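Local coordinates for uncharacterized ABC transporter solute-binding protein yclQ (Bacillus subtilis subsp. subtilis str. 168, PDB 3GFV), which binds iron-free and ferric petrobactin, and the precursor 3,4-dihydroxybenzoic acid, as the solute-binding component of the YclNOPQ ABC transporter for ferric-petrobactin uptake, at residues L51-D54 with D55-A58; D89-E93 with L94-L98. All coordinates share one frame; numbering follows the deposited sequence.

Contact 1: residues L51-D54 with D55-A58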
loop_
_atom_site.group_PDB
_atom_site.type_symbol
_atom_site.label_atom_id
_atom_site.label_comp_id
_atom_site.label_asym_id
_atom_site.label_seq_id
_atom_site.Cartn_x
_atom_site.Cartn_y
_atom_site.Cartn_z
ATOM N N LEU A 51 1.071 9.238 -13.847
ATOM C CA LEU A 51 0.496 9.441 -15.171
ATOM C C LEU A 51 0.446 10.925 -15.533
ATOM O O LEU A 51 -0.067 11.287 -16.584
ATOM C CB LEU A 51 -0.907 8.838 -15.237
ATOM C CG LEU A 51 -0.949 7.341 -14.942
ATOM C CD1 LEU A 51 -2.379 6.842 -14.909
ATOM C CD2 LEU A 51 -0.134 6.581 -15.967
ATOM N N GLY A 52 0.973 11.775 -14.654
ATOM C CA GLY A 52 0.990 13.208 -14.894
ATOM C C GLY A 52 -0.379 13.848 -14.766
ATOM O O GLY A 52 -0.710 14.771 -15.505
ATOM N N LEU A 53 -1.186 13.372 -13.825
ATOM C CA LEU A 53 -2.549 13.880 -13.692
ATOM C C LEU A 53 -2.783 14.675 -12.408
ATOM O O LEU A 53 -3.916 14.750 -11.947
ATOM C CB LEU A 53 -3.555 12.728 -13.743
ATOM C CG LEU A 53 -3.627 11.999 -15.089
ATOM C CD1 LEU A 53 -4.322 10.665 -14.926
ATOM C CD2 LEU A 53 -4.348 12.877 -16.121
ATOM N N ASP A 54 -1.728 15.266 -11.848
ATOM C CA ASP A 54 -1.852 16.025 -10.585
ATOM C C ASP A 54 -2.944 17.101 -10.708
ATOM O O ASP A 54 -3.671 17.404 -9.753
ATOM C CB ASP A 54 -0.531 16.738 -10.237
ATOM C CG ASP A 54 0.572 15.791 -9.796
ATOM O OD1 ASP A 54 1.744 16.230 -9.748
ATOM O OD2 ASP A 54 0.280 14.624 -9.497
ATOM N N ASP A 55 -3.052 17.680 -11.901
ATOM C CA ASP A 55 -3.930 18.824 -12.112
ATOM C C ASP A 55 -5.403 18.523 -11.887
ATOM O O ASP A 55 -6.190 19.443 -11.665
ATOM C CB ASP A 55 -3.748 19.398 -13.522
ATOM C CG ASP A 55 -2.448 20.145 -13.677
ATOM O OD1 ASP A 55 -1.813 20.454 -12.642
ATOM O OD2 ASP A 55 -2.060 20.424 -14.833
ATOM N N ILE A 56 -5.788 17.254 -11.954
ATOM C CA ILE A 56 -7.208 16.936 -11.832
ATOM C C ILE A 56 -7.575 16.394 -10.443
ATOM O O ILE A 56 -8.706 15.971 -10.198
ATOM C CB ILE A 56 -7.726 16.055 -13.006
ATOM C CG1 ILE A 56 -6.891 14.773 -13.153
ATOM C CG2 ILE A 56 -7.694 16.847 -14.315
ATOM C CD1 ILE A 56 -7.075 13.784 -11.974
ATOM N N VAL A 57 -6.609 16.414 -9.536
ATOM C CA VAL A 57 -6.887 16.044 -8.147
ATOM C C VAL A 57 -7.445 17.251 -7.410
ATOM O O VAL A 57 -6.732 18.232 -7.209
ATOM C CB VAL A 57 -5.620 15.594 -7.416
ATOM C CG1 VAL A 57 -5.951 15.167 -5.987
ATOM C CG2 VAL A 57 -4.959 14.449 -8.167
ATOM N N ALA A 58 -8.712 17.185 -7.008
ATOM C CA ALA A 58 -9.325 18.312 -6.298
ATOM C C ALA A 58 -8.992 18.342 -4.811
ATOM O O ALA A 58 -8.951 19.414 -4.191
ATOM C CB ALA A 58 -10.837 18.307 -6.490
HETATM O O HOH W 1 -1.686 17.296 -14.428
#
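With chi1 at 55°, I56 places CG1 between its own backbone N and carbonyl carbon, and this swings the CG1-CD1 arm back over L53. I56 CG1 and CD1 lie 3.2 and 3.3 Å from L53 O. L53 CB meets I56 CG1 at 4.0 Å. The leucine and isoleucine also share a neighbour, since both touch F143. The backbone beneath turns through a short 3-10 segment: I56 N donates to L53 O at 3.1 Å and V57 N to D54 O at 3.1 Å. Both N-H groups point nearly straight at their acceptors (166° and 163°) but arrive well above the carbonyl planes. V57 rests its CG2 methyl 3.6 Å from D54 O and packs on L45 of helix 42-50. G52, with positive phi, closes that helix in a Schellman motif, and one water joins the two turns, donating to G52 O and accepting from D55 N, both at 2.9 Å. D54 and D55 each have a long, weak ion pair, with K71 and K76 respectively. Main-chain bonds and one water therefore set the shape of the turn, while the I56 side chain screens one side of the L53 carbonyl.

Contact 2: residues D89-E93 with L94-L98; sequences DKVAE and LDPDL
Helix 88-93 ends here and hands the chain on to strand 98-101 of the parallel sheet, an alpha-to-beta connection within the periplasmic binding protein fold. L94 N splits its hydrogen between two carbonyls, K90 O and V91 O, in a bifurcated bond, each 3.2 Å away and each at a bent 137°. The next bond is straighter: D95 N reaches A92 O at 3.0 Å, and D95 then leaves helical geometry with positive phi. L94 CG, turned beside its own backbone N (chi1 -62°), lies 3.3 Å from K90 O and directs the leucine toward V80 and V38. P96 folds back under the last turn, its CD 3.2 Å from V91 O and its CG 4.2 Å from V91 CG1; proline and valine both lean on I115 of helix 109-115. On the outer face, K90 NZ forms a salt bridge with E93 OE2 at 3.1 Å, one turn along, meeting the carboxylate from above its plane. With D95 N turned to A92 O, whose i+4 residue is a proline without an N-H, V91 O is left with a share of L94 N and the CD methylene of P96; each bent arm is probably weaker than a straight bond, and the ion pair ties the last turn.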
loop_
_atom_site.group_PDB
_atom_site.type_symbol
_atom_site.label_atom_id
_atom_site.label_comp_id
_atom_site.label_asym_id
_atom_site.label_seq_id
_atom_site.Cartn_x
_atom_site.Cartn_y
_atom_site.Cartn_z
ATOM N N ASP A 89 -18.471 17.283 4.367
ATOM C CA ASP A 89 -18.957 18.579 3.904
ATOM C C ASP A 89 -17.973 19.230 2.945
ATOM O O ASP A 89 -18.366 19.843 1.942
ATOM C CB ASP A 89 -19.176 19.518 5.095
ATOM C CG ASP A 89 -20.451 19.211 5.860
ATOM O OD1 ASP A 89 -21.196 18.297 5.462
ATOM O OD2 ASP A 89 -20.725 19.920 6.850
ATOM N N LYS A 90 -16.688 19.133 3.270
ATOM C CA LYS A 90 -15.673 19.695 2.402
ATOM C C LYS A 90 -15.638 18.958 1.065
ATOM O O LYS A 90 -15.523 19.588 0.007
ATOM C CB LYS A 90 -14.305 19.641 3.057
ATOM C CG LYS A 90 -13.236 20.344 2.243
ATOM C CD LYS A 90 -13.569 21.821 2.104
ATOM C CE LYS A 90 -12.476 22.563 1.355
ATOM N NZ LYS A 90 -12.659 24.041 1.446
ATOM N N VAL A 91 -15.726 17.631 1.107
ATOM C CA VAL A 91 -15.813 16.853 -0.139
ATOM C C VAL A 91 -16.949 17.379 -1.038
ATOM O O VAL A 91 -16.739 17.636 -2.231
ATOM C CB VAL A 91 -15.971 15.333 0.107
ATOM C CG1 VAL A 91 -16.115 14.590 -1.241
ATOM C CG2 VAL A 91 -14.768 14.793 0.880
ATOM N N ALA A 92 -18.137 17.551 -0.454
ATOM C CA ALA A 92 -19.310 18.042 -1.169
ATOM C C ALA A 92 -19.071 19.453 -1.700
ATOM O O ALA A 92 -19.451 19.769 -2.824
ATOM C CB ALA A 92 -20.540 18.003 -0.280
ATOM N N GLU A 93 -18.400 20.280 -0.902
ATOM C CA GLU A 93 -18.122 21.665 -1.294
ATOM C C GLU A 93 -17.297 21.773 -2.580
ATOM O O GLU A 93 -17.438 22.731 -3.347
ATOM C CB GLU A 93 -17.420 22.390 -0.146
ATOM C CG GLU A 93 -16.918 23.790 -0.455
ATOM C CD GLU A 93 -16.172 24.399 0.729
ATOM O OE1 GLU A 93 -16.456 23.995 1.881
ATOM O OE2 GLU A 93 -15.304 25.272 0.511
ATOM N N LEU A 94 -16.452 20.781 -2.819
ATOM C CA LEU A 94 -15.584 20.769 -3.987
ATOM C C LEU A 94 -16.336 20.439 -5.279
ATOM O O LEU A 94 -15.796 20.607 -6.371
ATOM C CB LEU A 94 -14.445 19.760 -3.785
ATOM C CG LEU A 94 -13.503 20.045 -2.621
ATOM C CD1 LEU A 94 -12.567 18.865 -2.393
ATOM C CD2 LEU A 94 -12.696 21.300 -2.872
ATOM N N ASP A 95 -17.576 19.970 -5.156
ATOM C CA ASP A 95 -18.360 19.577 -6.323
ATOM C C ASP A 95 -17.564 18.630 -7.223
ATOM O O ASP A 95 -17.421 18.854 -8.442
ATOM C CB ASP A 95 -18.804 20.806 -7.118
ATOM C CG ASP A 95 -19.880 20.478 -8.138
ATOM O OD1 ASP A 95 -20.602 19.472 -7.937
ATOM O OD2 ASP A 95 -20.002 21.221 -9.136
ATOM N N PRO A 96 -17.039 17.556 -6.632
ATOM C CA PRO A 96 -16.170 16.677 -7.422
ATOM C C PRO A 96 -16.927 15.898 -8.495
ATOM O O PRO A 96 -18.134 15.690 -8.386
ATOM C CB PRO A 96 -15.607 15.722 -6.373
ATOM C CG PRO A 96 -16.665 15.674 -5.305
ATOM C CD PRO A 96 -17.297 17.038 -5.273
ATOM N N ASP A 97 -16.230 15.467 -9.541
ATOM C CA ASP A 97 -16.912 14.679 -10.562
ATOM C C ASP A 97 -16.575 13.193 -10.469
ATOM O O ASP A 97 -17.165 12.373 -11.164
ATOM C CB ASP A 97 -16.697 15.252 -11.983
ATOM C CG ASP A 97 -15.232 15.538 -12.308
ATOM O OD1 ASP A 97 -14.318 15.110 -11.578
ATOM O OD2 ASP A 97 -14.975 16.190 -13.342
ATOM N N LEU A 98 -15.655 12.858 -9.558
ATOM C CA LEU A 98 -15.309 11.462 -9.273
ATOM C C LEU A 98 -14.703 11.370 -7.868
ATOM O O LEU A 98 -13.912 12.231 -7.474
ATOM C CB LEU A 98 -14.314 10.923 -10.297
ATOM C CG LEU A 98 -13.763 9.511 -10.037
ATOM C CD1 LEU A 98 -14.841 8.443 -10.130
ATOM C CD2 LEU A 98 -12.612 9.182 -11.000
#

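Contacts 1 and 2 come one after the other along the chain, with centres about 16 Å apart, and both lead out of a helix into a strand of the same five-stranded parallel sheet. They touch where L94 CD1 packs 4.1 Å from A58 O. Contact 1 lies at the surface, whereas contact 2 is partly buried, with V91 and P96 buried and E93 and D95 exposed. Strand 37-39 is their common neighbour: I56 and A58 bond to it through the backbone, while L94 and P96 pack on V38. Water bridges the turns in 51-58; in 89-98 a proline and a lysine-glutamate salt bridge supplement the backbone bonds.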